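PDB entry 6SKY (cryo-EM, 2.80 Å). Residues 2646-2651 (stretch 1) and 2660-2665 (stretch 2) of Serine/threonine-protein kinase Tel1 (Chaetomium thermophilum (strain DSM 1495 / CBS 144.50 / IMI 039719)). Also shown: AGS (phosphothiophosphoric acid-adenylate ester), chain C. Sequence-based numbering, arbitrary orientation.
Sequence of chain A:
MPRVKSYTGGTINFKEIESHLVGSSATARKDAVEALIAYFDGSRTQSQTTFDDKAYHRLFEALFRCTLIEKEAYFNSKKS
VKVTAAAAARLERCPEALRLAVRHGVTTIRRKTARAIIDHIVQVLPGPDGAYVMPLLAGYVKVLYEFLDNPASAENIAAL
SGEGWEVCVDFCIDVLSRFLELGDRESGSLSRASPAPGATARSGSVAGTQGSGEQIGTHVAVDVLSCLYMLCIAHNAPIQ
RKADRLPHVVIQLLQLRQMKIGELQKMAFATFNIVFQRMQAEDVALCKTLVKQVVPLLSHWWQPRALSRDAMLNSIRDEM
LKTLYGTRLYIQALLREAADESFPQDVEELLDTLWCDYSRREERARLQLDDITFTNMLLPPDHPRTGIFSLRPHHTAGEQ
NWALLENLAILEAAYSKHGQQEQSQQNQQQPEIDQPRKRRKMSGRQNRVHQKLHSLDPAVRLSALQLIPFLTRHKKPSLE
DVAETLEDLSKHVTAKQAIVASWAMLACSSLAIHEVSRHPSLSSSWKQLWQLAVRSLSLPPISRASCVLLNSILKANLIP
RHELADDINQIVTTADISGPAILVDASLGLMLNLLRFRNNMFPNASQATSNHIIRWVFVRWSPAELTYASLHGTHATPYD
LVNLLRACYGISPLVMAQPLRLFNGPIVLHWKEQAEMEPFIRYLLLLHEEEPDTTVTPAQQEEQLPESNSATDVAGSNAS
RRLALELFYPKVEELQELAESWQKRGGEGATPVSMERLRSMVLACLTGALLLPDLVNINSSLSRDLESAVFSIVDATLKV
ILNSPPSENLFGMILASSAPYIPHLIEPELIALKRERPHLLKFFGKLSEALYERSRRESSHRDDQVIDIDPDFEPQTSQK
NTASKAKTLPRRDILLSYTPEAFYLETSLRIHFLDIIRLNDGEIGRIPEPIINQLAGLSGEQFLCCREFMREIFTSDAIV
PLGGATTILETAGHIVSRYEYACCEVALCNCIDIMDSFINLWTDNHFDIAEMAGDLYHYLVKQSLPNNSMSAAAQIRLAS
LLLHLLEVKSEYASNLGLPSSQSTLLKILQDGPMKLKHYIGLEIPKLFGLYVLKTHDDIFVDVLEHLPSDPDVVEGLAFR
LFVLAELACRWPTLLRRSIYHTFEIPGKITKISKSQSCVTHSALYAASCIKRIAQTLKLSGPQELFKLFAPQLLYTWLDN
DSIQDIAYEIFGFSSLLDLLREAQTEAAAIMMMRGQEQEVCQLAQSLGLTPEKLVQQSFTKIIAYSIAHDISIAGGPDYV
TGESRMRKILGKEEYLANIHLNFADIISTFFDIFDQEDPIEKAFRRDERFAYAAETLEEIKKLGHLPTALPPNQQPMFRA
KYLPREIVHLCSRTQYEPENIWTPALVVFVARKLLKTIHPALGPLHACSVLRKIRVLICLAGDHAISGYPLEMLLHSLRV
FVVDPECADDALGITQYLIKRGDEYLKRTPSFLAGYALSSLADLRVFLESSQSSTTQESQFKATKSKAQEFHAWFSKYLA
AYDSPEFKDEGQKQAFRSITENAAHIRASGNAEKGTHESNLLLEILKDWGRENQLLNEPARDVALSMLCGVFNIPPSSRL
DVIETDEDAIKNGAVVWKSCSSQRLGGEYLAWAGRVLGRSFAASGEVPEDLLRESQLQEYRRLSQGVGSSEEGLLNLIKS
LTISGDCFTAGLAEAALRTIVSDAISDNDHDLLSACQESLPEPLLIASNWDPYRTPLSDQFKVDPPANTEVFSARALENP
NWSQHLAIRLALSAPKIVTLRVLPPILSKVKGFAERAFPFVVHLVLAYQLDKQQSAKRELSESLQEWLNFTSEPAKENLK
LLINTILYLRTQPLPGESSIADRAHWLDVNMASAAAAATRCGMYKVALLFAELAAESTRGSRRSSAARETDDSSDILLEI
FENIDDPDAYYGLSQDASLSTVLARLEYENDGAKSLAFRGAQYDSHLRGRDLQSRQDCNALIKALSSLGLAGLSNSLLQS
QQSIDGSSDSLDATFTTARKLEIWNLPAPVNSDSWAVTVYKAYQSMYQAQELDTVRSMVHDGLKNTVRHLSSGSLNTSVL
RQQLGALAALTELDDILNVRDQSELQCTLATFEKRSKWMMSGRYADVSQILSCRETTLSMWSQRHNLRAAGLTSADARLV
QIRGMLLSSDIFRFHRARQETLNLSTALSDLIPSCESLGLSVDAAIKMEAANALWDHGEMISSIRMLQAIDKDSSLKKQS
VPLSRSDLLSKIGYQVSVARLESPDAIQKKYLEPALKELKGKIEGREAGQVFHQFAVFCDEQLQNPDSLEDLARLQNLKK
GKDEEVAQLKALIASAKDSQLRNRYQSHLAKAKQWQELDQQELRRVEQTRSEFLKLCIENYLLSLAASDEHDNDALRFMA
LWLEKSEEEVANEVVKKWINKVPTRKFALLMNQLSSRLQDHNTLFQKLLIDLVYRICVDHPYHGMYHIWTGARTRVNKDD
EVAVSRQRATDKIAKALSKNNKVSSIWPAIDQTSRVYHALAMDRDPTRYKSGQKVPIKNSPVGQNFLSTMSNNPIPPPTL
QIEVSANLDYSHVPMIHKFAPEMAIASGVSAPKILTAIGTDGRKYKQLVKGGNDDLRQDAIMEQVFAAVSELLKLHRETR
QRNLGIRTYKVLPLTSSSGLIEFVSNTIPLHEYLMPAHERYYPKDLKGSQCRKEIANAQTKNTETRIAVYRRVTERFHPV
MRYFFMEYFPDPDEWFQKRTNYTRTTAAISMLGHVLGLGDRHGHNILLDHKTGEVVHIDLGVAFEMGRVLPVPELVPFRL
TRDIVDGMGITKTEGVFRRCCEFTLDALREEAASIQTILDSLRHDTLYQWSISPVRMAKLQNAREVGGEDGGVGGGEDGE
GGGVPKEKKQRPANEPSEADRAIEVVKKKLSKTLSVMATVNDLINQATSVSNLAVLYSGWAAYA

Stretch 1 (2646-2651) IRTYKV
Stretch 2 (2660-2665) LIEFVS

The two stretches run nearly antiparallel, 163° apart, and bury 341 Å² between them. Backbones are extended throughout the contact. Leu 2660 (phi/psi -115/125, chi1 m, chi2 t) is already within a strand that starts earlier in the chain. It meets stretch 1 through its backbone, with O 3.8 Å from Val 2651 C, and its CA-to-CB bond points sideways.

Ile 2661 (-113/137, m, t) forms a non-hydrogen-bonded antiparallel bridge with Val 2651 (-108/135, chi1 t), CA to CA 4.7 Å. Their branched apolar side chains suit the sheet face they share, Ile 2661 CG1 lying 4.3 Å from Val 2651 CG1. Ile 2661 CG2 packs 3.5 Å from CE1 of Tyr 2649 (-137/-175, chi1 p, chi2 129°), at the ring edge.

Glu 2662 (-72/123, t, t, chi3 94°) gives the one hydrogen bond between the stretches: its N donates to O of Lys 2650 (-125/121, t, chi2 127°, t, t) at 3.0 Å, 156°. Its carboxylate lies by aliphatic carbon, OE1 3.8 Å from Tyr 2649 CB and OE2 4.0 Å from Lys 2650 CB. The backbone O of Glu 2662 accepts from AGS N6 at 2.8 Å.

Phe 2663 (-82/112, chi1 t) points away; AGS N3 lies over one face of its ring.

Val 2664 (-67/136, chi1 t) points back. Its compact, apolar side chain is buried, with CG2 4.0 Å from Tyr 2649 CB and CG1 3.9 Å from NH1 of Arg 2647 (-91/133, m, m, m). Thr 2648 is at -105/161. Val 2664 N donates to AGS N1 at 3.1 Å.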

# COMPACT_ATOMS: atom_id res chain seq x y z
N ILE A 2646 -19.43 16.20 -15.13
CA ILE A 2646 -19.49 17.21 -16.16
C ILE A 2646 -20.94 17.60 -16.38
O ILE A 2646 -21.87 16.87 -16.04
CB ILE A 2646 -18.84 16.77 -17.48
CG1 ILE A 2646 -19.73 15.78 -18.21
CG2 ILE A 2646 -17.49 16.16 -17.22
CD1 ILE A 2646 -19.43 15.69 -19.66
N ARG A 2647 -21.13 18.79 -16.92
CA ARG A 2647 -22.43 19.29 -17.31
C ARG A 2647 -22.69 18.90 -18.76
O ARG A 2647 -21.83 19.07 -19.62
CB ARG A 2647 -22.50 20.81 -17.16
CG ARG A 2647 -22.55 21.28 -15.73
CD ARG A 2647 -23.97 21.30 -15.22
NE ARG A 2647 -24.83 22.04 -16.14
CZ ARG A 2647 -25.04 23.35 -16.08
NH1 ARG A 2647 -25.84 23.92 -16.96
NH2 ARG A 2647 -24.47 24.07 -15.14
N THR A 2648 -23.87 18.37 -19.02
CA THR A 2648 -24.22 17.88 -20.34
C THR A 2648 -25.16 18.85 -21.05
O THR A 2648 -25.78 19.71 -20.43
CB THR A 2648 -24.89 16.51 -20.24
OG1 THR A 2648 -25.96 16.57 -19.29
CG2 THR A 2648 -23.89 15.47 -19.77
N TYR A 2649 -25.22 18.72 -22.37
CA TYR A 2649 -26.24 19.38 -23.16
C TYR A 2649 -26.74 18.36 -24.17
O TYR A 2649 -26.37 17.19 -24.13
CB TYR A 2649 -25.72 20.68 -23.77
CG TYR A 2649 -24.71 20.57 -24.88
CD1 TYR A 2649 -24.89 21.25 -26.06
CD2 TYR A 2649 -23.55 19.85 -24.73
CE1 TYR A 2649 -23.98 21.18 -27.07
CE2 TYR A 2649 -22.63 19.77 -25.74
CZ TYR A 2649 -22.85 20.44 -26.90
OH TYR A 2649 -21.94 20.37 -27.92
N LYS A 2650 -27.61 18.79 -25.08
CA LYS A 2650 -28.27 17.88 -25.99
C LYS A 2650 -28.03 18.31 -27.42
O LYS A 2650 -28.39 19.42 -27.80
CB LYS A 2650 -29.76 17.80 -25.70
CG LYS A 2650 -30.51 16.97 -26.70
CD LYS A 2650 -31.32 15.92 -26.02
CE LYS A 2650 -32.22 15.24 -27.00
NZ LYS A 2650 -33.37 14.62 -26.32
N VAL A 2651 -27.43 17.43 -28.21
CA VAL A 2651 -27.26 17.63 -29.64
C VAL A 2651 -28.20 16.67 -30.35
O VAL A 2651 -28.27 15.49 -29.99
CB VAL A 2651 -25.81 17.40 -30.09
CG1 VAL A 2651 -25.59 17.96 -31.46
CG2 VAL A 2651 -24.85 18.03 -29.12
N LEU A 2660 -30.32 20.46 -34.24
CA LEU A 2660 -30.79 21.30 -33.15
C LEU A 2660 -29.86 21.11 -31.97
O LEU A 2660 -29.65 19.98 -31.52
CB LEU A 2660 -32.21 20.93 -32.75
CG LEU A 2660 -33.25 20.95 -33.85
CD1 LEU A 2660 -34.56 20.53 -33.27
CD2 LEU A 2660 -33.34 22.33 -34.42
N ILE A 2661 -29.30 22.20 -31.48
CA ILE A 2661 -28.43 22.17 -30.31
C ILE A 2661 -29.13 22.88 -29.17
O ILE A 2661 -29.74 23.94 -29.37
CB ILE A 2661 -27.07 22.80 -30.62
CG1 ILE A 2661 -26.47 22.13 -31.84
CG2 ILE A 2661 -26.15 22.59 -29.48
CD1 ILE A 2661 -25.10 22.60 -32.15
N GLU A 2662 -29.05 22.30 -27.99
CA GLU A 2662 -29.65 22.91 -26.81
C GLU A 2662 -28.84 24.12 -26.40
O GLU A 2662 -27.64 24.01 -26.17
CB GLU A 2662 -29.71 21.90 -25.68
CG GLU A 2662 -30.33 22.43 -24.43
CD GLU A 2662 -30.06 21.53 -23.25
OE1 GLU A 2662 -29.10 21.79 -22.51
OE2 GLU A 2662 -30.82 20.56 -23.05
N PHE A 2663 -29.49 25.27 -26.33
CA PHE A 2663 -28.83 26.49 -25.89
C PHE A 2663 -28.83 26.49 -24.37
O PHE A 2663 -29.89 26.59 -23.75
CB PHE A 2663 -29.56 27.71 -26.45
CG PHE A 2663 -28.72 28.93 -26.52
CD1 PHE A 2663 -27.93 29.17 -27.61
CD2 PHE A 2663 -28.74 29.85 -25.50
CE1 PHE A 2663 -27.16 30.30 -27.69
CE2 PHE A 2663 -27.97 30.98 -25.57
CZ PHE A 2663 -27.18 31.20 -26.66
N VAL A 2664 -27.64 26.35 -23.77
CA VAL A 2664 -27.55 26.18 -22.32
C VAL A 2664 -27.99 27.47 -21.64
O VAL A 2664 -27.61 28.57 -22.03
CB VAL A 2664 -26.12 25.77 -21.92
CG1 VAL A 2664 -26.04 25.56 -20.44
CG2 VAL A 2664 -25.75 24.50 -22.63
N SER A 2665 -28.80 27.32 -20.59
CA SER A 2665 -29.76 28.33 -20.18
C SER A 2665 -29.17 29.70 -19.87
O SER A 2665 -29.40 30.65 -20.62
CB SER A 2665 -30.53 27.85 -18.95
OG SER A 2665 -31.04 26.54 -19.16
PG AGS C . -16.34 29.61 -34.67
S1G AGS C . -14.84 29.94 -33.48
O2G AGS C . -16.70 28.10 -34.68
O3G AGS C . -15.99 30.07 -36.10
PB AGS C . -18.40 29.91 -32.95
O1B AGS C . -17.52 29.14 -32.04
O2B AGS C . -19.01 31.17 -32.35
O3B AGS C . -17.60 30.40 -34.20
PA AGS C . -21.09 29.41 -33.15
O1A AGS C . -21.64 30.13 -34.30
O2A AGS C . -21.84 28.14 -32.76
O3A AGS C . -19.59 28.99 -33.40
O5' AGS C . -21.06 30.43 -31.95
C5' AGS C . -22.31 30.94 -31.46
C4' AGS C . -22.09 31.61 -30.13
O4' AGS C . -22.94 31.01 -29.14
C3' AGS C . -20.68 31.51 -29.57
O3' AGS C . -20.35 32.65 -28.78
C2' AGS C . -20.74 30.24 -28.72
O2' AGS C . -19.85 30.32 -27.62
C1' AGS C . -22.19 30.24 -28.23
N9 AGS C . -22.77 28.91 -28.17
C8 AGS C . -22.58 27.88 -29.04
N7 AGS C . -23.24 26.79 -28.74
C5 AGS C . -23.92 27.13 -27.59
C6 AGS C . -24.80 26.41 -26.76
N6 AGS C . -25.16 25.15 -26.98
N1 AGS C . -25.31 27.04 -25.69
C2 AGS C . -24.95 28.31 -25.46
N3 AGS C . -24.13 29.09 -26.16
C4 AGS C . -23.65 28.44 -27.22